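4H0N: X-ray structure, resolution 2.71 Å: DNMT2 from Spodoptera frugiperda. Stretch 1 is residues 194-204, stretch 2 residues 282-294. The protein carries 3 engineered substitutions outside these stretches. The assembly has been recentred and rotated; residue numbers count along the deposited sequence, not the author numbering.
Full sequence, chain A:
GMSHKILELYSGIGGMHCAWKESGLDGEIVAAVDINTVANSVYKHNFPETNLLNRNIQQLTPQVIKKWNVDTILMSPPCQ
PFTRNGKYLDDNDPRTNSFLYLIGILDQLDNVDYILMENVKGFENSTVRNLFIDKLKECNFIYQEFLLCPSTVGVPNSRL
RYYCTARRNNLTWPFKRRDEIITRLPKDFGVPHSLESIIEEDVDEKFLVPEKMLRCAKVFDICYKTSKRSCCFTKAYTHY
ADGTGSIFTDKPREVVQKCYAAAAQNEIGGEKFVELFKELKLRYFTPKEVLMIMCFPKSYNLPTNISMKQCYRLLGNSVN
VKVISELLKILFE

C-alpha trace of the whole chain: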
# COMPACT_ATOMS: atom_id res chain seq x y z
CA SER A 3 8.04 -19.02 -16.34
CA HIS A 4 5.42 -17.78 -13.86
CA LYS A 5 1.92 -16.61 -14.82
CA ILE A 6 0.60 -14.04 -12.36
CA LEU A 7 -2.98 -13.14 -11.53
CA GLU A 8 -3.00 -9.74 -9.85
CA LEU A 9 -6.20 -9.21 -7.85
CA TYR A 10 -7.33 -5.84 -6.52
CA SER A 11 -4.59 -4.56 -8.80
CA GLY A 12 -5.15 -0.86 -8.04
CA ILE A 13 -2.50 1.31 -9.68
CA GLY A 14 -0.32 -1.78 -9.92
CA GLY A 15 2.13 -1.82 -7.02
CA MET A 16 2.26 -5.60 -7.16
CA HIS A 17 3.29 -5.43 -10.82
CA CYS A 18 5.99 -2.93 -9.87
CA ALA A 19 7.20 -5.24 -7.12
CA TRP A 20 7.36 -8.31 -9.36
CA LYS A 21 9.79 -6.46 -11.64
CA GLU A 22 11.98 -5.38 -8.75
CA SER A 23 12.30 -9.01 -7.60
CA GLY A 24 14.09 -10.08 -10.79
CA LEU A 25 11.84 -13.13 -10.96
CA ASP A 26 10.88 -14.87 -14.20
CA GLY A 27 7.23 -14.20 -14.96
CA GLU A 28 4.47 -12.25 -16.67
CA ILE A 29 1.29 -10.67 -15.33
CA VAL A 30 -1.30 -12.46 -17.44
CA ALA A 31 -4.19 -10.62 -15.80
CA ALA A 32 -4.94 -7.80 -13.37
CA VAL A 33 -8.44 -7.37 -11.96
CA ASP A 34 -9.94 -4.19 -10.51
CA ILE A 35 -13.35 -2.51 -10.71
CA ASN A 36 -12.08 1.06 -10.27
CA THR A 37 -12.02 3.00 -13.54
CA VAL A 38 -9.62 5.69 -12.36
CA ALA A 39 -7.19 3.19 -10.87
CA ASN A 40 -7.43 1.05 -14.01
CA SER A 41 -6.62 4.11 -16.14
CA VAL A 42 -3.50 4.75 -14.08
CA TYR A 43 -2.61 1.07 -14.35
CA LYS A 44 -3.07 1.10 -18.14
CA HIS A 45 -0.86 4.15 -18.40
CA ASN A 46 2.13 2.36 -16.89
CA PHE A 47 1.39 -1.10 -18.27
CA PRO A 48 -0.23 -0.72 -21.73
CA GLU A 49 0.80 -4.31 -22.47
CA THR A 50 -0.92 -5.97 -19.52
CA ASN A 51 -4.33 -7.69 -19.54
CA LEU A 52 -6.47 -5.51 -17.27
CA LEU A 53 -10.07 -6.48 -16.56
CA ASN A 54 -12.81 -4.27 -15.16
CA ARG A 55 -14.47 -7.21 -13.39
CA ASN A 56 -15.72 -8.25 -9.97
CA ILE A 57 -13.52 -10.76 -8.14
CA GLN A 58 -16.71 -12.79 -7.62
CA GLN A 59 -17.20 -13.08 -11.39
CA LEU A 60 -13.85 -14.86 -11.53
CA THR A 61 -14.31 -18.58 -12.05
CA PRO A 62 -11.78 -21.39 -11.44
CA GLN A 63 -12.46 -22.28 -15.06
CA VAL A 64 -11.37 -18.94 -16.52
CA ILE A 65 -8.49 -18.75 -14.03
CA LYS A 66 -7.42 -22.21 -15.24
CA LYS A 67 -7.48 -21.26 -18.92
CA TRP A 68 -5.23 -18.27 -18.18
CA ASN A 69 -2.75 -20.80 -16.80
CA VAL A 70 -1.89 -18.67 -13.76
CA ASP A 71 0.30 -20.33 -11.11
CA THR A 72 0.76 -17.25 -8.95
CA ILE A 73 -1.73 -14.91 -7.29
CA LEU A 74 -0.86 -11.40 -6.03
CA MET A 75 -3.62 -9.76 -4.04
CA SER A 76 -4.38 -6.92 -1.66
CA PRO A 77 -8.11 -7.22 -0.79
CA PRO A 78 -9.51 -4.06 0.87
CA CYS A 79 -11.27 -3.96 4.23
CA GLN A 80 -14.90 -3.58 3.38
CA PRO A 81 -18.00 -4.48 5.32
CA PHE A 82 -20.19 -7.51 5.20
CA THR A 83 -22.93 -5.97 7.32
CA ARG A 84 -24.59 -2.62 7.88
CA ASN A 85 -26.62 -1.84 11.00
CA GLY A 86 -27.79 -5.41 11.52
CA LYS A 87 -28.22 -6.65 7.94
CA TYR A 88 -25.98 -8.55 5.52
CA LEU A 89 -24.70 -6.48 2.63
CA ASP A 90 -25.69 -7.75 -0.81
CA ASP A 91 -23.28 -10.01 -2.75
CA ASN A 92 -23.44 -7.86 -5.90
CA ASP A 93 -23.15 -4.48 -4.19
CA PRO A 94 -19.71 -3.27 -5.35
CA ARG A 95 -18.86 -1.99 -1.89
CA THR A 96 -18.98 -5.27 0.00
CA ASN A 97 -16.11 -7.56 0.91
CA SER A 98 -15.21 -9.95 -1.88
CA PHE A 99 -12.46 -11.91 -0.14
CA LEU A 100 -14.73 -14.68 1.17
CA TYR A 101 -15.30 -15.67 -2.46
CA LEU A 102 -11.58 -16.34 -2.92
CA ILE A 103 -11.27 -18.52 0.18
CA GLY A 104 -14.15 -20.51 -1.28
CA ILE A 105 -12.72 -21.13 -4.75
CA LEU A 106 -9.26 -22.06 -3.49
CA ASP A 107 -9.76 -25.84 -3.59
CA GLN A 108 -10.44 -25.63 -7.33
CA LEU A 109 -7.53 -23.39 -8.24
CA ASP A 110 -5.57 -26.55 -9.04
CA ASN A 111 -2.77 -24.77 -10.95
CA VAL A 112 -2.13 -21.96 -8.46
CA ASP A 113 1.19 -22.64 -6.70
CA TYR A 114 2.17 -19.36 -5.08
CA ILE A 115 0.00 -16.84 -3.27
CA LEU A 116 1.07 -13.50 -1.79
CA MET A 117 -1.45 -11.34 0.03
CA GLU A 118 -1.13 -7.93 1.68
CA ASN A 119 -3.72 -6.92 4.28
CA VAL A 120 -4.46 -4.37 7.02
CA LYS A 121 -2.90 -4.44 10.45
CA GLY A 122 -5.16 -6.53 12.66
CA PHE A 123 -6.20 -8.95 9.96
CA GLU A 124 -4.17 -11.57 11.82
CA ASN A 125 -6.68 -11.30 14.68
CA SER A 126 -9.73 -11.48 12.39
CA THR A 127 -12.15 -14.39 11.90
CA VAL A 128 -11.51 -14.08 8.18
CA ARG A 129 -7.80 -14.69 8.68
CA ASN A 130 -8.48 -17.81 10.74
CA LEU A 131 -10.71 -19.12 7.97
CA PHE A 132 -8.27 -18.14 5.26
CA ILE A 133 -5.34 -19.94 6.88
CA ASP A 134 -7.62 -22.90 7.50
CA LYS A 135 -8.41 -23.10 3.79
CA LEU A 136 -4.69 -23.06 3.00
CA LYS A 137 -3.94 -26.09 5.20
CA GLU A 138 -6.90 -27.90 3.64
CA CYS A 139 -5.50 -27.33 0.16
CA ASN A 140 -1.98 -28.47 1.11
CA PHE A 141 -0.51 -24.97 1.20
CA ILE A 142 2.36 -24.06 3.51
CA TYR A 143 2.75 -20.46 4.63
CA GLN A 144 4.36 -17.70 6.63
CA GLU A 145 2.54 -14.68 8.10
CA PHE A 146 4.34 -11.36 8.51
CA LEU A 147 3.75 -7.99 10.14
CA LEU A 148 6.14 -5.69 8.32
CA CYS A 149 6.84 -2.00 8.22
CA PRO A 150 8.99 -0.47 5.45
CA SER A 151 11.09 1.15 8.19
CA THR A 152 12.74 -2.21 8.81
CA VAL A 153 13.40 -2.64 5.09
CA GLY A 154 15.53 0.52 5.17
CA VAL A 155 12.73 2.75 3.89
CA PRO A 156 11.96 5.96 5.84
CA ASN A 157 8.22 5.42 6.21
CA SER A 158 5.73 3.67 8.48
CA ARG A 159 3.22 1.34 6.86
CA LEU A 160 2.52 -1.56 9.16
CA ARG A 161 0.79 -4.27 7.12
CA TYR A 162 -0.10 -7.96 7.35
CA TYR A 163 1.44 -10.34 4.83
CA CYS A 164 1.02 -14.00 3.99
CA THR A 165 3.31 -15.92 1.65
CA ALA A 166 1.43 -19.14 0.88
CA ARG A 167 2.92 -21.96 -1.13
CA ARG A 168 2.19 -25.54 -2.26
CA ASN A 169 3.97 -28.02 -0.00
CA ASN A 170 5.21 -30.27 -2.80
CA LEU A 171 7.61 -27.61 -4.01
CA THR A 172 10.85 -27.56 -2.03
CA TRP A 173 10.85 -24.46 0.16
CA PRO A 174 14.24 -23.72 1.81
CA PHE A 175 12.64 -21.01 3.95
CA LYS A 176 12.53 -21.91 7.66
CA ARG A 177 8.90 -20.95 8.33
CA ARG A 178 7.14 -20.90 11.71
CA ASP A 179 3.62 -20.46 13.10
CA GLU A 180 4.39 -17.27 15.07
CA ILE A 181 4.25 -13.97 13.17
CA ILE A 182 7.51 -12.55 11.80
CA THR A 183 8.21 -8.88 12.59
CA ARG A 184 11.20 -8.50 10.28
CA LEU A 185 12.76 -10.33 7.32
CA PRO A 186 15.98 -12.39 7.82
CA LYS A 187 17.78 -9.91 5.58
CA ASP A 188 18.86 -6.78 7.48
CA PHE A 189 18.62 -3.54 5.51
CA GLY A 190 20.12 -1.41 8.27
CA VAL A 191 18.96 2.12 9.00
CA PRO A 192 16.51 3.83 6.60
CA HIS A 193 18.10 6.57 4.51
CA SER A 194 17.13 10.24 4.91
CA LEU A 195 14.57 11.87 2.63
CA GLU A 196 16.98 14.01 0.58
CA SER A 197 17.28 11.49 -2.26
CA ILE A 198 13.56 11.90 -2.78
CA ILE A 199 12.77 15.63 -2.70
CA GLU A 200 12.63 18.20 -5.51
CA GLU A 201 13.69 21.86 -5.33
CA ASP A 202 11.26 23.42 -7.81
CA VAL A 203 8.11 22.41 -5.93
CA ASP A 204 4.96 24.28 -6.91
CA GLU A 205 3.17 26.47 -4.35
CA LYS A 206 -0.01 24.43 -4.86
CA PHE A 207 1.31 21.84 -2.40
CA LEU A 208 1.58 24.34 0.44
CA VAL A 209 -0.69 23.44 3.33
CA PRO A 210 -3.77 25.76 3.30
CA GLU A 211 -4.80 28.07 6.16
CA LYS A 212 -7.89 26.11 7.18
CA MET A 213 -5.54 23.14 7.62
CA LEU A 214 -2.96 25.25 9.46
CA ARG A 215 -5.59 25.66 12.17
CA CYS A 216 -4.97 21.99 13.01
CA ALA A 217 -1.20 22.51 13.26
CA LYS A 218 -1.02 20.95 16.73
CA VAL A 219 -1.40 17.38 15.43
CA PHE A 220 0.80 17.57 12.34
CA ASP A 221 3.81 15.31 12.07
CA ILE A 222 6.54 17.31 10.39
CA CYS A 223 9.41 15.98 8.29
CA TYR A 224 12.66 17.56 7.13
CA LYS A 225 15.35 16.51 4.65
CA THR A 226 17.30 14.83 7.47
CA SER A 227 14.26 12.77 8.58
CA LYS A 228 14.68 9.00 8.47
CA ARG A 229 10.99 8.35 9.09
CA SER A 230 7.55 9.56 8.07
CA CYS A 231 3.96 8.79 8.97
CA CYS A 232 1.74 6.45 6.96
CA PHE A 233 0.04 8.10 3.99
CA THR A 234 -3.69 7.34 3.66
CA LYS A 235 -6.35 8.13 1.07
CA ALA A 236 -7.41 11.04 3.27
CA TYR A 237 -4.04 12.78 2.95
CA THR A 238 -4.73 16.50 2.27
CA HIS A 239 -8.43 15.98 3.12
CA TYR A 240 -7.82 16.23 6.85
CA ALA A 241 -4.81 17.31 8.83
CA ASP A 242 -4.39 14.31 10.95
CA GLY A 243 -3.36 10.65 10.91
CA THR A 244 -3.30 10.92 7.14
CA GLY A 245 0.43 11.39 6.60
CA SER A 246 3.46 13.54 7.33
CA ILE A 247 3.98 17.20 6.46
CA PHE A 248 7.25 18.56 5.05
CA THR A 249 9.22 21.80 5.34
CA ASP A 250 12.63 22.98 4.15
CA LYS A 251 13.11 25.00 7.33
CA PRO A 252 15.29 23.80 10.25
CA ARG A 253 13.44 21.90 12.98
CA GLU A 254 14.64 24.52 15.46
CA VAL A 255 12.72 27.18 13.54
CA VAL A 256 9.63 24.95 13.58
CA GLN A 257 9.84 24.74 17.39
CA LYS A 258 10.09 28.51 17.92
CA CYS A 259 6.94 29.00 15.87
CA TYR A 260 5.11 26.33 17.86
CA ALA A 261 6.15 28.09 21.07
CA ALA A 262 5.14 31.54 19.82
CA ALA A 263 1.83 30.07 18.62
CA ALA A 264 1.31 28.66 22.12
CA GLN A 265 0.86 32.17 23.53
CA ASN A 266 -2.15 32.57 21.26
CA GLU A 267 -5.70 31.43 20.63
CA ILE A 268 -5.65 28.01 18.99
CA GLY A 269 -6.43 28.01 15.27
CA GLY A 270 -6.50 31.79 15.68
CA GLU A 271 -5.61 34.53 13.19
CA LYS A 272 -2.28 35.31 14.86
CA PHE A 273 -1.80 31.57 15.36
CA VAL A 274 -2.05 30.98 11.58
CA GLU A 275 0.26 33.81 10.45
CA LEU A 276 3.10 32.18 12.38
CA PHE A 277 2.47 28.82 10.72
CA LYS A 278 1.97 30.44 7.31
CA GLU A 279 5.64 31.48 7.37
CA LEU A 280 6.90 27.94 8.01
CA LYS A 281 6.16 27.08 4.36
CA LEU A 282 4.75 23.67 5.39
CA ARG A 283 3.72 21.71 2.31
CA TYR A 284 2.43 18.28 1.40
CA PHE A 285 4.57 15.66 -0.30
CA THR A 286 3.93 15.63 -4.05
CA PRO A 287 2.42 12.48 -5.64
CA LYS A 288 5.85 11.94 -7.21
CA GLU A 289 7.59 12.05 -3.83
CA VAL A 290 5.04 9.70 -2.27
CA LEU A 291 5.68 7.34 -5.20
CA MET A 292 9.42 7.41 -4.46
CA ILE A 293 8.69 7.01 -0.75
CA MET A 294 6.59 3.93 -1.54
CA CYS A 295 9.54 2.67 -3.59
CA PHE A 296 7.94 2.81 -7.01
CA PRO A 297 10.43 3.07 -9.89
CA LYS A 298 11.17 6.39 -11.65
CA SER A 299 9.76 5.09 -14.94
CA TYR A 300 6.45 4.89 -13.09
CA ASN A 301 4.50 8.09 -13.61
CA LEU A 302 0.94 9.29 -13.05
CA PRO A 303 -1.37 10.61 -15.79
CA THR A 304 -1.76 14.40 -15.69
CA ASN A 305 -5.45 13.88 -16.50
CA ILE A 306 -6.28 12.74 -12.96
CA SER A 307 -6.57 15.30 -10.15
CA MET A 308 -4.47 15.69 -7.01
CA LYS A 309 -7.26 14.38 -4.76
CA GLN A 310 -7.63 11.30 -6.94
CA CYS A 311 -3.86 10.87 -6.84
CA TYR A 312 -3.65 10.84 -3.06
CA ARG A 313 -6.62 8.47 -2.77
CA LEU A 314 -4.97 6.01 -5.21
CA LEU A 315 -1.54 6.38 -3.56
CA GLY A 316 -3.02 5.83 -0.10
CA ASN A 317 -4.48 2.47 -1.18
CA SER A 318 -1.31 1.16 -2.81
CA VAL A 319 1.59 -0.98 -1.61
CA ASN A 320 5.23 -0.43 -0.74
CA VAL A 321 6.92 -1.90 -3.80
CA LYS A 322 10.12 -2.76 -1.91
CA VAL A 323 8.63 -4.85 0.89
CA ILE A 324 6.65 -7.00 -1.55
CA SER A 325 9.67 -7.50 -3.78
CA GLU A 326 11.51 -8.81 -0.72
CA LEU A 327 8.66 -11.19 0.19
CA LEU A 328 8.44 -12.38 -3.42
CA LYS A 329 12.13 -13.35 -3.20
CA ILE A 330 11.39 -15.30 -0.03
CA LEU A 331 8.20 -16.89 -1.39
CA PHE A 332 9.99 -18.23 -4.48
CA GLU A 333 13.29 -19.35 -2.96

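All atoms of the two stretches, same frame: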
# COMPACT_ATOMS: atom_id res chain seq x y z
N SER A 194 17.87 8.98 4.77
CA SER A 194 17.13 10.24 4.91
C SER A 194 16.22 10.46 3.70
O SER A 194 16.17 9.63 2.79
CB SER A 194 18.10 11.41 5.05
OG SER A 194 18.72 11.70 3.81
N LEU A 195 15.52 11.58 3.69
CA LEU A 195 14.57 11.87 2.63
C LEU A 195 15.10 12.84 1.57
O LEU A 195 14.33 13.35 0.77
CB LEU A 195 13.28 12.44 3.22
CG LEU A 195 12.41 11.52 4.09
CD1 LEU A 195 11.42 12.36 4.89
CD2 LEU A 195 11.67 10.48 3.25
N GLU A 196 16.41 13.08 1.56
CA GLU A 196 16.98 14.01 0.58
C GLU A 196 16.97 13.45 -0.83
O GLU A 196 16.73 14.20 -1.79
CB GLU A 196 18.40 14.38 0.96
CG GLU A 196 18.52 15.09 2.28
CD GLU A 196 19.88 15.72 2.46
OE1 GLU A 196 20.36 15.78 3.61
OE2 GLU A 196 20.46 16.17 1.45
N SER A 197 17.24 12.16 -0.96
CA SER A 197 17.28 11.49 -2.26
C SER A 197 15.97 11.70 -2.99
O SER A 197 15.94 11.82 -4.22
CB SER A 197 17.55 9.99 -2.09
OG SER A 197 17.53 9.61 -0.72
N ILE A 198 14.89 11.76 -2.22
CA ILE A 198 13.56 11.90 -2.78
C ILE A 198 12.89 13.20 -2.34
O ILE A 198 11.99 13.21 -1.49
CB ILE A 198 12.71 10.64 -2.47
CG1 ILE A 198 12.70 10.34 -0.97
CG2 ILE A 198 13.31 9.44 -3.18
CD1 ILE A 198 12.08 9.00 -0.61
N ILE A 199 13.36 14.31 -2.91
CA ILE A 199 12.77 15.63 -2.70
C ILE A 199 13.25 16.54 -3.83
O ILE A 199 14.42 16.49 -4.22
CB ILE A 199 13.13 16.22 -1.31
CG1 ILE A 199 11.96 16.06 -0.34
CG2 ILE A 199 13.50 17.69 -1.40
CD1 ILE A 199 12.37 15.99 1.10
N GLU A 200 12.34 17.34 -4.37
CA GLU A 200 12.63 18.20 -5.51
C GLU A 200 12.74 19.65 -5.04
O GLU A 200 12.12 20.02 -4.04
CB GLU A 200 11.51 18.05 -6.53
CG GLU A 200 10.31 17.31 -5.96
CD GLU A 200 9.68 16.34 -6.94
OE1 GLU A 200 10.01 15.13 -6.88
OE2 GLU A 200 8.85 16.78 -7.76
N GLU A 201 13.53 20.46 -5.73
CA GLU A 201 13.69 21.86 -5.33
C GLU A 201 12.57 22.74 -5.88
O GLU A 201 11.97 23.52 -5.15
CB GLU A 201 15.09 22.40 -5.68
CG GLU A 201 15.35 22.69 -7.16
CD GLU A 201 15.06 24.13 -7.54
OE1 GLU A 201 14.52 24.88 -6.69
OE2 GLU A 201 15.37 24.53 -8.69
N ASP A 202 12.27 22.59 -7.17
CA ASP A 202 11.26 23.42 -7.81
C ASP A 202 9.86 22.87 -7.54
O ASP A 202 9.17 22.43 -8.46
CB ASP A 202 11.51 23.52 -9.32
CG ASP A 202 11.68 24.96 -9.79
OD1 ASP A 202 12.82 25.47 -9.74
OD2 ASP A 202 10.68 25.57 -10.20
N VAL A 203 9.45 22.89 -6.28
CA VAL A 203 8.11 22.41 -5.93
C VAL A 203 7.08 23.53 -5.96
O VAL A 203 7.26 24.59 -5.36
CB VAL A 203 8.09 21.71 -4.56
CG1 VAL A 203 6.68 21.23 -4.25
CG2 VAL A 203 9.04 20.53 -4.56
N ASP A 204 6.00 23.29 -6.69
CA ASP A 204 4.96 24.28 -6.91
C ASP A 204 4.24 24.68 -5.62
O ASP A 204 4.05 23.86 -4.71
CB ASP A 204 3.95 23.72 -7.91
CG ASP A 204 3.14 24.79 -8.59
OD1 ASP A 204 3.44 25.10 -9.76
OD2 ASP A 204 2.20 25.31 -7.94
N LEU A 282 5.13 25.08 5.35
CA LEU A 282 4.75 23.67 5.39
C LEU A 282 4.01 23.31 4.12
O LEU A 282 3.13 24.04 3.67
CB LEU A 282 3.86 23.39 6.60
CG LEU A 282 4.51 23.63 7.95
CD1 LEU A 282 3.50 23.49 9.07
CD2 LEU A 282 5.66 22.67 8.14
N ARG A 283 4.36 22.17 3.54
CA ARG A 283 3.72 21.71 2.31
C ARG A 283 3.52 20.21 2.36
O ARG A 283 4.19 19.52 3.12
CB ARG A 283 4.57 22.06 1.09
CG ARG A 283 5.82 21.20 0.96
CD ARG A 283 6.20 21.07 -0.50
NE ARG A 283 7.58 20.62 -0.69
CZ ARG A 283 7.93 19.36 -0.88
NH1 ARG A 283 7.01 18.40 -0.90
NH2 ARG A 283 9.21 19.05 -1.05
N TYR A 284 2.61 19.72 1.54
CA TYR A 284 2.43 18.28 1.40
C TYR A 284 3.54 17.67 0.54
O TYR A 284 4.23 18.38 -0.20
CB TYR A 284 1.08 17.98 0.76
CG TYR A 284 -0.10 18.47 1.58
CD1 TYR A 284 -0.45 17.85 2.77
CD2 TYR A 284 -0.87 19.54 1.14
CE1 TYR A 284 -1.53 18.30 3.52
CE2 TYR A 284 -1.95 20.00 1.88
CZ TYR A 284 -2.27 19.37 3.07
OH TYR A 284 -3.35 19.81 3.80
N PHE A 285 3.73 16.36 0.65
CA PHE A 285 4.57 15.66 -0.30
C PHE A 285 3.82 15.60 -1.62
O PHE A 285 2.60 15.45 -1.64
CB PHE A 285 4.91 14.24 0.20
CG PHE A 285 5.85 14.21 1.37
CD1 PHE A 285 7.21 14.43 1.20
CD2 PHE A 285 5.38 13.94 2.65
CE1 PHE A 285 8.08 14.39 2.28
CE2 PHE A 285 6.25 13.91 3.74
CZ PHE A 285 7.60 14.13 3.55
N THR A 286 4.54 15.74 -2.73
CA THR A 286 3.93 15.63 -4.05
C THR A 286 3.68 14.16 -4.35
O THR A 286 4.36 13.30 -3.79
CB THR A 286 4.85 16.19 -5.14
OG1 THR A 286 5.86 15.22 -5.44
CG2 THR A 286 5.49 17.49 -4.70
N PRO A 287 2.71 13.86 -5.23
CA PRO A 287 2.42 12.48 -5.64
C PRO A 287 3.67 11.74 -6.09
O PRO A 287 3.81 10.54 -5.85
CB PRO A 287 1.47 12.67 -6.82
CG PRO A 287 0.74 13.92 -6.50
CD PRO A 287 1.76 14.81 -5.84
N LYS A 288 4.57 12.47 -6.74
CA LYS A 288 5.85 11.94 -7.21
C LYS A 288 6.71 11.50 -6.03
O LYS A 288 7.28 10.40 -6.04
CB LYS A 288 6.57 13.02 -8.02
CG LYS A 288 7.84 12.57 -8.71
CD LYS A 288 8.41 13.72 -9.53
CE LYS A 288 9.71 13.33 -10.22
NZ LYS A 288 10.28 14.48 -10.97
N GLU A 289 6.81 12.35 -5.02
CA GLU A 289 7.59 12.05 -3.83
C GLU A 289 7.02 10.86 -3.07
O GLU A 289 7.75 9.99 -2.63
CB GLU A 289 7.67 13.28 -2.92
CG GLU A 289 8.68 14.32 -3.41
CD GLU A 289 8.42 15.72 -2.86
OE1 GLU A 289 7.30 15.99 -2.37
OE2 GLU A 289 9.34 16.56 -2.94
N VAL A 290 5.70 10.82 -2.93
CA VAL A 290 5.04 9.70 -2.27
C VAL A 290 5.30 8.40 -3.03
O VAL A 290 5.48 7.35 -2.43
CB VAL A 290 3.53 9.96 -2.12
CG1 VAL A 290 2.85 8.78 -1.44
CG2 VAL A 290 3.29 11.25 -1.35
N LEU A 291 5.35 8.49 -4.36
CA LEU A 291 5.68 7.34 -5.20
C LEU A 291 7.09 6.82 -4.94
O LEU A 291 7.32 5.62 -4.87
CB LEU A 291 5.49 7.68 -6.68
CG LEU A 291 4.07 7.48 -7.26
CD1 LEU A 291 3.91 8.19 -8.59
CD2 LEU A 291 3.76 6.00 -7.42
N MET A 292 8.04 7.75 -4.78
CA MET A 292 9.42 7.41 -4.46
C MET A 292 9.53 6.87 -3.04
O MET A 292 10.29 5.94 -2.77
CB MET A 292 10.33 8.62 -4.60
CG MET A 292 10.58 9.07 -6.02
SD MET A 292 11.31 7.78 -7.03
CE MET A 292 10.11 7.70 -8.37
N ILE A 293 8.78 7.48 -2.13
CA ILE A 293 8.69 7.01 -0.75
C ILE A 293 8.14 5.59 -0.68
O ILE A 293 8.61 4.78 0.12
CB ILE A 293 7.83 7.97 0.11
CG1 ILE A 293 8.59 9.27 0.36
CG2 ILE A 293 7.45 7.32 1.43
CD1 ILE A 293 7.73 10.39 0.91
N MET A 294 7.15 5.28 -1.51
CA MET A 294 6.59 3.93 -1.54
C MET A 294 7.38 3.00 -2.46
O MET A 294 6.92 1.90 -2.80
CB MET A 294 5.11 3.96 -1.91
CG MET A 294 4.25 4.67 -0.89
SD MET A 294 2.52 4.69 -1.35
CE MET A 294 2.08 2.98 -1.02

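What does Ile198 do to hold the irregular stretch against the helix of residues 287-293? It covers more of this contact than any other residue, and its CA lies 6.1 Å from the CA of Glu289. The CA-to-CB bond points toward the helix, so both ends of the branched side chain can be used. With chi1 in the p well and chi2 in t, Ile198 CG2 packs 3.4 Å from Met292 CB, while Ile198 CD1 comes within 3.6 Å of Ile293 CG1. Beta-branching suits this place, because one short side chain reaches two successive helix residues. Met292 meets it with the base of its side chain, and the end of that side chain leads away. Leu195 extends the apolar patch: its CD2 lies 4.4 Å from Ile293 CG1, and its CD1 is the same 4.4 Å from Phe285 CZ. The Phe285 side chain starts out sideways, but its ring tip approaches the other stretch.

How is the charge of Glu289 accommodated in a buried position? Most of its needs are met within its own stretch. Its carboxylate forms a salt bridge with Arg283, with Arg283 NH1 giving a hydrogen bond of 2.8 Å to Glu289 OE1 and Arg283 NH2 one of 3.1 Å to Glu289 OE2. Thr286 N also donates to Glu289 OE1, at 2.8 Å. In return, Thr286 caps the helix: Glu289 N donates to Thr286 OG1 at 3.1 Å. The carboxylate is thus held in place, and its OE2 accepts the one hydrogen bond between the stretches, a weak one from Glu200 N at 3.4 Å. Nearly straight at 160°, that bond is limited by its length.

What does Glu200 add, given the large area it covers? Mostly contact rather than firm polar pairing. Its CG sits 3.3 Å from Glu289 OE2, and its OE1 reaches 3.4 Å from Lys288 CD, resting against the extended, all-t lysine chain. The charges of Glu200 OE1 and Lys288 NZ are 4.2 Å apart, favourable but beyond a salt bridge; Glu200 OE1 is equally 4.2 Å from Glu289 OE2, which carries like charge. Glu200 is poorly ordered, so its distances should be read with caution.

Why can aliphatic side chains pack against the guanidinium of Arg283? Its polar needs are largely met by Glu289 and by Tyr284 O, which accepts from Arg283 NH1 at 2.9 Å, and a flat guanidinium can pack its face against hydrocarbon. Val203, pointing toward the other stretch, places CG1 over one face, 3.7 Å from Arg283 NE. That same CG1 lies 4.0 Å from Thr286 CG2, so the threonine offers a methyl here while its hydroxyl caps the helix. Ile199 CG1 lies at the guanidinium edge, 4.1 Å from Arg283 NH2. Altogether the two stretches bury 563 Å², held mainly by such packing.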